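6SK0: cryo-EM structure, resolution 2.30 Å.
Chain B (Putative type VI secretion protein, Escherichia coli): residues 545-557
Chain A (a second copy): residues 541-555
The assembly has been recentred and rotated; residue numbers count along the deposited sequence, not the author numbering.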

# COMPACT_ATOMS: atom_id res chain seq x y z
N GLU B 545 -10.18 -23.03 14.15
CA GLU B 545 -10.75 -21.76 14.56
C GLU B 545 -10.22 -21.40 15.94
O GLU B 545 -10.39 -22.17 16.90
CB GLU B 545 -12.27 -21.80 14.57
CG GLU B 545 -12.89 -20.46 14.92
CD GLU B 545 -14.35 -20.57 15.31
OE1 GLU B 545 -14.71 -21.52 16.02
OE2 GLU B 545 -15.14 -19.70 14.90
N LEU B 546 -9.57 -20.26 16.03
CA LEU B 546 -9.23 -19.64 17.30
C LEU B 546 -10.12 -18.42 17.45
O LEU B 546 -10.02 -17.48 16.66
CB LEU B 546 -7.75 -19.27 17.34
CG LEU B 546 -7.26 -18.77 18.69
CD1 LEU B 546 -7.43 -19.85 19.75
CD2 LEU B 546 -5.81 -18.34 18.58
N ARG B 547 -11.00 -18.45 18.43
CA ARG B 547 -12.03 -17.43 18.53
C ARG B 547 -12.24 -17.02 19.98
O ARG B 547 -12.05 -17.81 20.91
CB ARG B 547 -13.34 -17.93 17.93
CG ARG B 547 -13.84 -19.20 18.55
CD ARG B 547 -15.30 -19.10 18.85
NE ARG B 547 -15.59 -18.14 19.89
CZ ARG B 547 -16.22 -16.98 19.69
NH1 ARG B 547 -16.45 -16.17 20.71
NH2 ARG B 547 -16.61 -16.64 18.48
N THR B 548 -12.64 -15.77 20.15
CA THR B 548 -12.91 -15.18 21.44
C THR B 548 -13.67 -13.89 21.20
O THR B 548 -13.55 -13.27 20.14
CB THR B 548 -11.63 -14.92 22.25
OG1 THR B 548 -11.96 -14.35 23.52
CG2 THR B 548 -10.72 -13.95 21.52
N ASP B 549 -14.45 -13.49 22.19
CA ASP B 549 -15.02 -12.15 22.19
C ASP B 549 -14.02 -11.11 22.65
O ASP B 549 -14.23 -9.92 22.42
CB ASP B 549 -16.26 -12.11 23.08
CG ASP B 549 -17.43 -12.86 22.48
OD1 ASP B 549 -17.32 -13.34 21.34
OD2 ASP B 549 -18.48 -12.96 23.14
N ASP B 550 -12.94 -11.54 23.29
CA ASP B 550 -11.87 -10.68 23.78
C ASP B 550 -10.77 -10.55 22.72
O ASP B 550 -11.03 -10.68 21.53
CB ASP B 550 -11.35 -11.22 25.11
CG ASP B 550 -12.39 -11.16 26.20
OD1 ASP B 550 -13.41 -10.48 25.99
OD2 ASP B 550 -12.18 -11.78 27.26
N TRP B 551 -9.57 -10.19 23.15
CA TRP B 551 -8.46 -10.02 22.24
C TRP B 551 -7.85 -11.36 21.84
O TRP B 551 -7.91 -12.35 22.56
CB TRP B 551 -7.38 -9.15 22.87
CG TRP B 551 -7.84 -7.79 23.16
CD1 TRP B 551 -7.78 -6.71 22.33
CD2 TRP B 551 -8.42 -7.33 24.38
NE1 TRP B 551 -8.29 -5.61 22.95
CE2 TRP B 551 -8.69 -5.96 24.21
CE3 TRP B 551 -8.73 -7.94 25.59
CZ2 TRP B 551 -9.26 -5.19 25.22
CZ3 TRP B 551 -9.30 -7.18 26.58
CH2 TRP B 551 -9.56 -5.82 26.40
N ILE B 552 -7.24 -11.38 20.66
CA ILE B 552 -6.40 -12.47 20.22
C ILE B 552 -4.99 -11.93 20.07
O ILE B 552 -4.77 -10.90 19.43
CB ILE B 552 -6.89 -13.09 18.90
CG1 ILE B 552 -8.06 -14.01 19.19
CG2 ILE B 552 -5.75 -13.85 18.23
CD1 ILE B 552 -8.46 -14.86 18.06
N SER B 553 -4.04 -12.61 20.68
CA SER B 553 -2.64 -12.27 20.57
C SER B 553 -1.89 -13.46 19.99
O SER B 553 -1.95 -14.56 20.55
CB SER B 553 -2.05 -11.85 21.91
OG SER B 553 -0.75 -11.33 21.74
N ILE B 554 -1.22 -13.24 18.88
CA ILE B 554 -0.38 -14.24 18.25
C ILE B 554 1.03 -13.67 18.25
O ILE B 554 1.32 -12.70 17.55
CB ILE B 554 -0.85 -14.59 16.84
CG1 ILE B 554 -2.24 -15.24 16.93
CG2 ILE B 554 0.13 -15.51 16.16
CD1 ILE B 554 -2.97 -15.24 15.65
N ARG B 555 1.90 -14.26 19.06
CA ARG B 555 3.21 -13.71 19.34
C ARG B 555 4.27 -14.76 19.07
O ARG B 555 4.38 -15.74 19.82
CB ARG B 555 3.29 -13.20 20.77
CG ARG B 555 4.56 -12.48 21.08
CD ARG B 555 4.67 -12.19 22.54
NE ARG B 555 3.66 -11.25 23.00
CZ ARG B 555 3.79 -9.93 22.96
NH1 ARG B 555 4.89 -9.39 22.46
NH2 ARG B 555 2.82 -9.15 23.41
N GLY B 556 5.03 -14.57 18.01
CA GLY B 556 6.14 -15.46 17.71
C GLY B 556 7.46 -14.73 17.78
O GLY B 556 7.74 -13.88 16.94
N GLY B 557 8.28 -15.07 18.77
CA GLY B 557 9.51 -14.32 19.00
C GLY B 557 10.49 -14.38 17.85
O GLY B 557 11.30 -13.47 17.67
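Chain A 541-555: GEGAELRTDDWISIR

Chain A adds a strand, 544-548, alongside strand 551-556 of chain B. The two run parallel, with axes 4° apart and 4.6 Å at closest approach. Both are extended, with phi near -110 to -140° for most residues. Ile B552 pairs with Ala A544, Ser B553 with Glu A545, Ile B554 with Leu A546 and Arg B555 with Arg A547.

Hydrogen bonds alternate between the chains, as parallel pairing requires. Ala A544 N gives to Trp B551 O at 3.0 Å, and Ser B553 N gives to Ala A544 O at 2.8 Å. Leu A546 N to Ser B553 O and Arg B555 N to Leu A546 O are both 2.8 Å. Thr A548 N reaches Arg B555 O at 2.9 Å, and Gly B557 N closes the ladder on Thr A548 O at 2.8 Å. At the other end, Trp B551 N to Glu A542 O is weak, at 3.2 Å and 130°.

Gly A543 has phi/psi of 120/-141°, where the chain turns a corner. A CB there would lie 1.8 Å from Trp B551 O and would also jam against the preceding carbonyl. Its CA instead packs 3.6 Å from Asp B550 CB.

Ala A544, Leu A546, Ile B552 and Ile B554 share one face. Ala A544 is small, and Leu B546 CD1 comes within 3.7 Å of Ala A544 CB. Ile B552 CG1 lies 4.0 Å from the same Ala A544 CB. Ile B554 is m, t. Its CG2 meets Ile A552 CD1 at 3.5 Å, and its CD1 meets Ile A554 CD1 at 3.8 Å. Both contacts are with the second chain A strand, 551-555, whose direction is 130° from that of strand 551-556.

Ser B553, Glu A545, Arg B555 and Arg A547 occupy the other face. Arg B555 is t, t, m. Its extended first part brings CD to 4.1 Å from Arg A547 NH2, oblique to that guanidinium. Arg A547 starts p, with chi2 off at 135°. This bent course lets NH1 form a salt bridge with Asp A549 OD1 at 3.0 Å, within its own chain. Arg B547 and Asp B549 repeat it.

Thr A548 is t, which places OG1 to accept from Asp A550 N at 3.0 Å and bind the turn. In chain B the same rotamer serves Asp B550 N, while Thr B548 OG1 also lies 3.5 Å from Gly A543 CA. Gly B557 CA sits 3.3 Å from Asp A549 O; a CB there would be 2.5 Å from that oxygen.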

# COMPACT_ATOMS: atom_id res chain seq x y z
N GLY A 541 -4.01 -10.82 30.49
CA GLY A 541 -4.68 -10.67 29.22
C GLY A 541 -5.96 -11.47 29.13
O GLY A 541 -6.09 -12.51 29.78
N GLU A 542 -6.91 -11.00 28.34
CA GLU A 542 -8.16 -11.69 28.14
C GLU A 542 -8.29 -12.09 26.68
O GLU A 542 -8.04 -11.29 25.78
CB GLU A 542 -9.35 -10.82 28.54
CG GLU A 542 -9.28 -10.30 29.96
CD GLU A 542 -10.26 -9.18 30.20
OE1 GLU A 542 -11.46 -9.47 30.42
OE2 GLU A 542 -9.84 -8.00 30.17
N GLY A 543 -8.69 -13.34 26.46
CA GLY A 543 -8.92 -13.86 25.14
C GLY A 543 -8.02 -15.05 24.85
O GLY A 543 -7.78 -15.88 25.73
N ALA A 544 -7.53 -15.11 23.63
CA ALA A 544 -6.73 -16.23 23.16
C ALA A 544 -5.34 -15.73 22.83
O ALA A 544 -5.18 -14.78 22.05
CB ALA A 544 -7.38 -16.89 21.94
N GLU A 545 -4.34 -16.35 23.42
CA GLU A 545 -2.95 -16.02 23.15
C GLU A 545 -2.23 -17.26 22.67
O GLU A 545 -2.20 -18.28 23.36
CB GLU A 545 -2.26 -15.44 24.39
CG GLU A 545 -0.84 -15.02 24.12
CD GLU A 545 -0.03 -14.82 25.38
OE1 GLU A 545 -0.17 -15.63 26.31
OE2 GLU A 545 0.75 -13.85 25.44
N LEU A 546 -1.67 -17.18 21.48
CA LEU A 546 -0.73 -18.16 20.97
C LEU A 546 0.64 -17.50 20.97
O LEU A 546 0.86 -16.53 20.24
CB LEU A 546 -1.13 -18.64 19.58
CG LEU A 546 -0.31 -19.80 19.04
CD1 LEU A 546 -0.45 -21.01 19.95
CD2 LEU A 546 -0.74 -20.11 17.63
N ARG A 547 1.54 -18.00 21.79
CA ARG A 547 2.80 -17.32 22.01
C ARG A 547 3.94 -18.32 22.08
O ARG A 547 3.77 -19.46 22.51
CB ARG A 547 2.75 -16.48 23.28
CG ARG A 547 2.40 -17.27 24.50
CD ARG A 547 3.30 -16.92 25.63
NE ARG A 547 4.67 -17.34 25.40
CZ ARG A 547 5.69 -16.51 25.19
NH1 ARG A 547 6.90 -16.99 24.99
NH2 ARG A 547 5.49 -15.21 25.17
N THR A 548 5.11 -17.85 21.67
CA THR A 548 6.34 -18.63 21.68
C THR A 548 7.49 -17.67 21.48
O THR A 548 7.32 -16.59 20.90
CB THR A 548 6.34 -19.72 20.59
OG1 THR A 548 7.56 -20.46 20.65
CG2 THR A 548 6.23 -19.10 19.21
N ASP A 549 8.66 -18.05 21.97
CA ASP A 549 9.88 -17.36 21.61
C ASP A 549 10.39 -17.76 20.24
O ASP A 549 11.23 -17.05 19.67
CB ASP A 549 10.95 -17.61 22.67
CG ASP A 549 10.65 -16.91 23.98
OD1 ASP A 549 9.66 -16.16 24.06
OD2 ASP A 549 11.42 -17.10 24.95
N ASP A 550 9.91 -18.87 19.71
CA ASP A 550 10.28 -19.40 18.41
C ASP A 550 9.31 -18.88 17.34
O ASP A 550 8.71 -17.81 17.50
CB ASP A 550 10.34 -20.92 18.46
CG ASP A 550 11.43 -21.41 19.37
OD1 ASP A 550 12.29 -20.60 19.75
OD2 ASP A 550 11.44 -22.62 19.69
N TRP A 551 9.23 -19.58 16.22
CA TRP A 551 8.35 -19.18 15.14
C TRP A 551 6.90 -19.56 15.41
O TRP A 551 6.60 -20.50 16.14
CB TRP A 551 8.79 -19.81 13.83
CG TRP A 551 10.13 -19.39 13.41
CD1 TRP A 551 10.44 -18.33 12.63
CD2 TRP A 551 11.37 -20.03 13.72
NE1 TRP A 551 11.79 -18.26 12.44
CE2 TRP A 551 12.39 -19.29 13.10
CE3 TRP A 551 11.71 -21.16 14.47
CZ2 TRP A 551 13.73 -19.64 13.20
CZ3 TRP A 551 13.04 -21.51 14.57
CH2 TRP A 551 14.03 -20.75 13.94
N ILE A 552 5.99 -18.80 14.82
CA ILE A 552 4.59 -19.15 14.75
C ILE A 552 4.24 -19.38 13.29
O ILE A 552 4.53 -18.55 12.44
CB ILE A 552 3.69 -18.07 15.37
CG1 ILE A 552 3.73 -18.18 16.88
CG2 ILE A 552 2.26 -18.21 14.85
CD1 ILE A 552 2.72 -17.39 17.59
N SER A 553 3.62 -20.51 13.02
CA SER A 553 3.15 -20.83 11.68
C SER A 553 1.65 -21.07 11.75
O SER A 553 1.18 -21.91 12.51
CB SER A 553 3.87 -22.06 11.12
OG SER A 553 3.54 -22.22 9.76
N ILE A 554 0.91 -20.31 10.96
CA ILE A 554 -0.52 -20.47 10.82
C ILE A 554 -0.78 -20.81 9.37
O ILE A 554 -0.58 -19.97 8.48
CB ILE A 554 -1.28 -19.21 11.26
CG1 ILE A 554 -1.05 -18.98 12.75
CG2 ILE A 554 -2.75 -19.34 10.95
CD1 ILE A 554 -1.37 -17.61 13.20
N ARG A 555 -1.19 -22.04 9.12
CA ARG A 555 -1.26 -22.58 7.78
C ARG A 555 -2.65 -23.15 7.54
O ARG A 555 -3.01 -24.18 8.12
CB ARG A 555 -0.19 -23.65 7.57
CG ARG A 555 -0.11 -24.14 6.16
CD ARG A 555 0.81 -25.32 6.06
NE ARG A 555 2.19 -24.98 6.35
CZ ARG A 555 3.05 -24.51 5.45
NH1 ARG A 555 2.66 -24.33 4.20
NH2 ARG A 555 4.29 -24.24 5.80